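Local coordinates for protein pseudopodium-enriched atypical kinase 1 (Homo sapiens, PDB 6BHC) that is a pseudokinase with a protein kinase fold and an unusual catalytic cleft, which dimerizes in an unusual way and probably acts as a scaffold rather than an enzyme, at residues Q119-L133 with K141-V153. The protein carries 1 engineered substitution. Residues are numbered along the deposited sequence; the frame is centred on the assembly and turned at random.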
loop_
_atom_site.group_PDB
_atom_site.type_symbol
_atom_site.label_atom_id
_atom_site.label_comp_id
_atom_site.label_asym_id
_atom_site.label_seq_id
_atom_site.Cartn_x
_atom_site.Cartn_y
_atom_site.Cartn_z
ATOM N N GLN A 119 -1.923 29.380 7.620
ATOM C CA GLN A 119 -2.780 29.874 6.556
ATOM C C GLN A 119 -3.979 30.592 7.160
ATOM O O GLN A 119 -4.376 30.334 8.300
ATOM C CB GLN A 119 -3.266 28.732 5.657
ATOM C CG GLN A 119 -2.180 27.779 5.194
ATOM C CD GLN A 119 -2.748 26.553 4.502
ATOM O OE1 GLN A 119 -3.562 26.663 3.584
ATOM N NE2 GLN A 119 -2.329 25.375 4.949
ATOM N N ASP A 120 -4.560 31.499 6.378
ATOM C CA ASP A 120 -5.761 32.208 6.791
ATOM C C ASP A 120 -6.717 32.296 5.611
ATOM O O ASP A 120 -6.299 32.260 4.451
ATOM C CB ASP A 120 -5.443 33.614 7.322
ATOM C CG ASP A 120 -4.934 34.547 6.241
ATOM O OD1 ASP A 120 -5.766 35.227 5.603
ATOM O OD2 ASP A 120 -3.704 34.603 6.031
ATOM N N CYS A 121 -8.009 32.408 5.921
ATOM C CA CYS A 121 -9.049 32.529 4.906
ATOM C C CYS A 121 -9.789 33.858 5.023
ATOM O O CYS A 121 -10.964 33.957 4.663
ATOM C CB CYS A 121 -10.027 31.357 4.988
ATOM S SG CYS A 121 -10.849 31.149 6.587
ATOM N N GLY A 122 -9.111 34.887 5.526
ATOM C CA GLY A 122 -9.709 36.202 5.624
ATOM C C GLY A 122 -9.393 36.927 6.916
ATOM O O GLY A 122 -8.883 36.328 7.867
ATOM N N HIS A 123 -9.694 38.222 6.957
ATOM C CA HIS A 123 -9.452 39.042 8.135
ATOM C C HIS A 123 -10.307 40.296 8.038
ATOM O O HIS A 123 -10.713 40.707 6.948
ATOM C CB HIS A 123 -7.970 39.405 8.272
ATOM C CG HIS A 123 -7.392 40.044 7.050
ATOM N ND1 HIS A 123 -7.603 41.368 6.730
ATOM C CD2 HIS A 123 -6.614 39.539 6.062
ATOM C CE1 HIS A 123 -6.977 41.652 5.602
ATOM N NE2 HIS A 123 -6.370 40.559 5.176
ATOM N N PHE A 124 -10.571 40.900 9.193
ATOM C CA PHE A 124 -11.403 42.096 9.264
ATOM C C PHE A 124 -11.223 42.739 10.631
ATOM O O PHE A 124 -10.671 42.137 11.556
ATOM C CB PHE A 124 -12.880 41.770 9.008
ATOM C CG PHE A 124 -13.455 40.755 9.958
ATOM C CD1 PHE A 124 -13.359 39.401 9.685
ATOM C CD2 PHE A 124 -14.094 41.156 11.120
ATOM C CE1 PHE A 124 -13.887 38.464 10.557
ATOM C CE2 PHE A 124 -14.625 40.226 11.996
ATOM C CZ PHE A 124 -14.521 38.878 11.713
ATOM N N LEU A 125 -11.693 43.979 10.743
ATOM C CA LEU A 125 -11.739 44.687 12.012
ATOM C C LEU A 125 -13.073 44.432 12.698
ATOM O O LEU A 125 -14.106 44.258 12.045
ATOM C CB LEU A 125 -11.546 46.191 11.805
ATOM C CG LEU A 125 -10.236 46.654 11.166
ATOM C CD1 LEU A 125 -10.268 48.154 10.917
ATOM C CD2 LEU A 125 -9.053 46.280 12.043
ATOM N N ALA A 126 -13.048 44.416 14.029
ATOM C CA ALA A 126 -14.260 44.144 14.786
ATOM C C ALA A 126 -14.092 44.638 16.214
ATOM O O ALA A 126 -12.990 44.613 16.769
ATOM C CB ALA A 126 -14.602 42.650 14.784
ATOM N N GLU A 127 -15.202 45.080 16.802
ATOM C CA GLU A 127 -15.241 45.447 18.213
ATOM C C GLU A 127 -15.397 44.177 19.040
ATOM O O GLU A 127 -16.428 43.503 18.968
ATOM C CB GLU A 127 -16.380 46.426 18.483
ATOM C CG GLU A 127 -16.222 47.774 17.801
ATOM C CD GLU A 127 -17.386 48.707 18.074
ATOM O OE1 GLU A 127 -18.427 48.232 18.575
ATOM O OE2 GLU A 127 -17.259 49.917 17.793
ATOM N N VAL A 128 -14.374 43.847 19.820
ATOM C CA VAL A 128 -14.347 42.603 20.585
ATOM C C VAL A 128 -14.543 42.928 22.062
ATOM O O VAL A 128 -13.934 43.883 22.567
ATOM C CB VAL A 128 -13.033 41.838 20.351
ATOM C CG1 VAL A 128 -13.063 40.481 21.039
ATOM C CG2 VAL A 128 -12.770 41.679 18.864
ATOM N N PRO A 129 -15.383 42.184 22.783
ATOM C CA PRO A 129 -15.518 42.417 24.226
ATOM C C PRO A 129 -14.205 42.172 24.954
ATOM O O PRO A 129 -13.447 41.258 24.620
ATOM C CB PRO A 129 -16.590 41.407 24.650
ATOM C CG PRO A 129 -17.343 41.099 23.399
ATOM C CD PRO A 129 -16.340 41.179 22.290
ATOM N N ASN A 130 -13.944 43.001 25.967
ATOM C CA ASN A 130 -12.709 42.886 26.734
ATOM C C ASN A 130 -12.636 41.586 27.523
ATOM O O ASN A 130 -11.531 41.131 27.839
ATOM C CB ASN A 130 -12.565 44.077 27.685
ATOM C CG ASN A 130 -12.312 45.382 26.956
ATOM O OD1 ASN A 130 -12.477 45.471 25.738
ATOM N ND2 ASN A 130 -11.913 46.404 27.702
ATOM N N ARG A 131 -13.781 40.977 27.848
ATOM C CA ARG A 131 -13.767 39.734 28.610
ATOM C C ARG A 131 -13.102 38.596 27.846
ATOM O O ARG A 131 -12.635 37.636 28.467
ATOM C CB ARG A 131 -15.190 39.345 29.000
ATOM C CG ARG A 131 -16.137 39.213 27.820
ATOM C CD ARG A 131 -17.529 38.807 28.271
ATOM N NE ARG A 131 -18.449 38.684 27.144
ATOM C CZ ARG A 131 -18.585 37.584 26.409
ATOM N NH1 ARG A 131 -17.860 36.508 26.683
ATOM N NH2 ARG A 131 -19.445 37.560 25.400
ATOM N N LEU A 132 -13.043 38.682 26.515
ATOM C CA LEU A 132 -12.377 37.654 25.724
ATOM C C LEU A 132 -10.866 37.836 25.711
ATOM O O LEU A 132 -10.128 36.854 25.576
ATOM C CB LEU A 132 -12.916 37.662 24.292
ATOM C CG LEU A 132 -14.402 37.346 24.114
ATOM C CD1 LEU A 132 -14.811 37.547 22.663
ATOM C CD2 LEU A 132 -14.689 35.924 24.575
ATOM N N LEU A 133 -10.392 39.070 25.857
ATOM C CA LEU A 133 -8.968 39.361 25.788
ATOM C C LEU A 133 -8.356 39.282 27.179
ATOM O O LEU A 133 -8.806 40.000 28.082
ATOM C CB LEU A 133 -8.733 40.738 25.199
ATOM C CG LEU A 133 -9.413 40.983 23.855
ATOM C CD1 LEU A 133 -9.189 42.412 23.405
ATOM C CD2 LEU A 133 -8.901 39.999 22.817
ATOM N N LYS A 141 -13.774 49.134 28.480
ATOM C CA LYS A 141 -14.198 49.874 27.299
ATOM C C LYS A 141 -13.932 49.055 26.039
ATOM O O LYS A 141 -12.827 48.551 25.839
ATOM C CB LYS A 141 -13.480 51.224 27.223
ATOM C CG LYS A 141 -14.369 52.384 26.799
ATOM C CD LYS A 141 -13.621 53.706 26.881
ATOM C CE LYS A 141 -14.538 54.883 26.582
ATOM N NZ LYS A 141 -13.814 56.184 26.647
ATOM N N GLN A 142 -14.951 48.922 25.195
ATOM C CA GLN A 142 -14.832 48.097 24.002
ATOM C C GLN A 142 -13.939 48.771 22.968
ATOM O O GLN A 142 -14.026 49.980 22.739
ATOM C CB GLN A 142 -16.213 47.819 23.411
ATOM C CG GLN A 142 -16.234 46.689 22.398
ATOM C CD GLN A 142 -17.504 45.867 22.479
ATOM O OE1 GLN A 142 -17.554 44.734 22.003
ATOM N NE2 GLN A 142 -18.538 46.435 23.088
ATOM N N ARG A 143 -13.072 47.977 22.341
ATOM C CA ARG A 143 -12.108 48.482 21.377
ATOM C C ARG A 143 -12.123 47.620 20.122
ATOM O O ARG A 143 -12.619 46.490 20.120
ATOM C CB ARG A 143 -10.691 48.523 21.967
ATOM C CG ARG A 143 -10.562 49.438 23.169
ATOM C CD ARG A 143 -9.217 50.138 23.191
ATOM N NE ARG A 143 -9.281 51.390 23.938
ATOM C CZ ARG A 143 -8.283 52.263 24.025
ATOM N NH1 ARG A 143 -7.133 52.022 23.410
ATOM N NH2 ARG A 143 -8.436 53.378 24.725
ATOM N N SER A 144 -11.567 48.174 19.048
ATOM C CA SER A 144 -11.507 47.490 17.765
ATOM C C SER A 144 -10.188 46.744 17.629
ATOM O O SER A 144 -9.122 47.274 17.956
ATOM C CB SER A 144 -11.668 48.487 16.616
ATOM O OG SER A 144 -11.604 47.830 15.362
ATOM N N HIS A 145 -10.268 45.507 17.144
ATOM C CA HIS A 145 -9.102 44.654 16.980
ATOM C C HIS A 145 -9.133 43.998 15.608
ATOM O O HIS A 145 -10.184 43.882 14.972
ATOM C CB HIS A 145 -9.034 43.574 18.070
ATOM C CG HIS A 145 -8.780 44.115 19.443
ATOM N ND1 HIS A 145 -7.544 44.052 20.049
ATOM C CD2 HIS A 145 -9.602 44.729 20.325
ATOM C CE1 HIS A 145 -7.616 44.606 21.247
ATOM N NE2 HIS A 145 -8.854 45.025 21.439
ATOM N N VAL A 146 -7.958 43.568 15.159
ATOM C CA VAL A 146 -7.838 42.818 13.914
ATOM C C VAL A 146 -8.198 41.365 14.192
ATOM O O VAL A 146 -7.580 40.713 15.040
ATOM C CB VAL A 146 -6.425 42.934 13.327
ATOM C CG1 VAL A 146 -6.308 42.100 12.058
ATOM C CG2 VAL A 146 -6.082 44.389 13.049
ATOM N N VAL A 147 -9.201 40.856 13.484
ATOM C CA VAL A 147 -9.671 39.485 13.641
ATOM C C VAL A 147 -9.295 38.704 12.392
ATOM O O VAL A 147 -9.627 39.114 11.274
ATOM C CB VAL A 147 -11.188 39.434 13.888
ATOM C CG1 VAL A 147 -11.666 37.992 13.940
ATOM C CG2 VAL A 147 -11.540 40.165 15.176
ATOM N N VAL A 148 -8.604 37.585 12.581
ATOM C CA VAL A 148 -8.170 36.722 11.491
ATOM C C VAL A 148 -8.867 35.376 11.638
ATOM O O VAL A 148 -9.038 34.875 12.755
ATOM C CB VAL A 148 -6.635 36.556 11.481
ATOM C CG1 VAL A 148 -6.186 35.743 10.277
ATOM C CG2 VAL A 148 -5.957 37.918 11.496
ATOM N N ILE A 149 -9.277 34.800 10.511
ATOM C CA ILE A 149 -9.958 33.511 10.479
ATOM C C ILE A 149 -9.020 32.489 9.853
ATOM O O ILE A 149 -8.385 32.766 8.827
ATOM C CB ILE A 149 -11.283 33.592 9.700
ATOM C CG1 ILE A 149 -12.128 34.762 10.207
ATOM C CG2 ILE A 149 -12.059 32.289 9.821
ATOM C CD1 ILE A 149 -12.452 34.684 11.682
ATOM N N THR A 150 -8.929 31.312 10.470
ATOM C CA THR A 150 -8.099 30.230 9.961
ATOM C C THR A 150 -8.860 28.917 10.066
ATOM O O THR A 150 -9.704 28.739 10.949
ATOM C CB THR A 150 -6.762 30.127 10.717
ATOM O OG1 THR A 150 -6.025 28.995 10.238
ATOM C CG2 THR A 150 -6.998 29.980 12.214
ATOM N N ARG A 151 -8.556 27.996 9.149
ATOM C CA ARG A 151 -9.207 26.692 9.131
ATOM C C ARG A 151 -8.459 25.638 9.936
ATOM O O ARG A 151 -9.048 24.605 10.273
ATOM C CB ARG A 151 -9.378 26.202 7.689
ATOM C CG ARG A 151 -10.345 27.037 6.860
ATOM C CD ARG A 151 -10.629 26.395 5.509
ATOM N NE ARG A 151 -11.721 27.065 4.807
ATOM C CZ ARG A 151 -11.553 28.006 3.882
ATOM N NH1 ARG A 151 -12.608 28.560 3.300
ATOM N NH2 ARG A 151 -10.332 28.391 3.537
ATOM N N GLU A 152 -7.185 25.869 10.250
ATOM C CA GLU A 152 -6.404 24.952 11.081
ATOM C C GLU A 152 -6.511 25.433 12.522
ATOM O O GLU A 152 -5.869 26.411 12.914
ATOM C CB GLU A 152 -4.953 24.892 10.615
ATOM C CG GLU A 152 -4.754 24.273 9.235
ATOM C CD GLU A 152 -5.113 25.219 8.103
ATOM O OE1 GLU A 152 -5.062 26.450 8.314
ATOM O OE2 GLU A 152 -5.449 24.731 7.003
ATOM N N VAL A 153 -7.325 24.744 13.315
ATOM C CA VAL A 153 -7.620 25.164 14.683
ATOM C C VAL A 153 -6.473 24.778 15.608
ATOM O O VAL A 153 -6.156 23.586 15.736
ATOM C CB VAL A 153 -8.943 24.558 15.174
ATOM C CG1 VAL A 153 -9.162 24.893 16.640
ATOM C CG2 VAL A 153 -10.100 25.063 14.329
HETATM O O HOH W 1 -2.685 27.359 9.232
HETATM O O HOH W 2 -6.260 25.905 4.888
HETATM O O HOH W 3 -4.004 22.519 5.599
#
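Val147 packs its branched CB over one face of the Phe124 ring, 4.2 Å from the ring centroid, a CH-pi contact off the ring's middle. Phe124 holds CG between its backbone N and carbonyl carbon (chi1 58°), which lays the flat ring alongside its cross-strand partner, with CE1 reaching CG1 of Ile149; Phe57 and Phe49 extend this apolar side. The two methyls of Val147 divide the work: CG1 meets the ring, while CG2 turns to Ala126 and Val128; Ala126 also touches Trp54. Farther along, CD1 of Leu133 lies over a face of the His145 imidazole, 3.6 Å from its centroid; this contact buries NE2, which has no polar partner in the model.

Paired backbone bonds join Phe124 to Val147 and Ala126 to His145, the shortest running 2.7 Å from Val147 N to Phe124 O. Beyond them Cys121 N bonds to Ile149 O and Ile149 N to Gly122 O; Gly122 has backbone angles that suit a residue lacking CB. The guanidinium of Arg151, bonded through NH1 to Asp45 O, lies with one face against CB of Cys121.

At the polar end, Thr150 OG1 donates to Gln119 O (2.9 Å), a side-chain bond added beyond the last backbone pair. Glu152 and Gln119 meet largely through water: one water accepts from Gln119 N and donates to Glu152 OE1. At the other end, Asn130 ND2 reaches Lys141 O from above the carbonyl plane.

Strand 143-150 also pairs with strand 85-91, making this the antiparallel hairpin of β4 and β5 at the sheet edge of a protein kinase N-lobe.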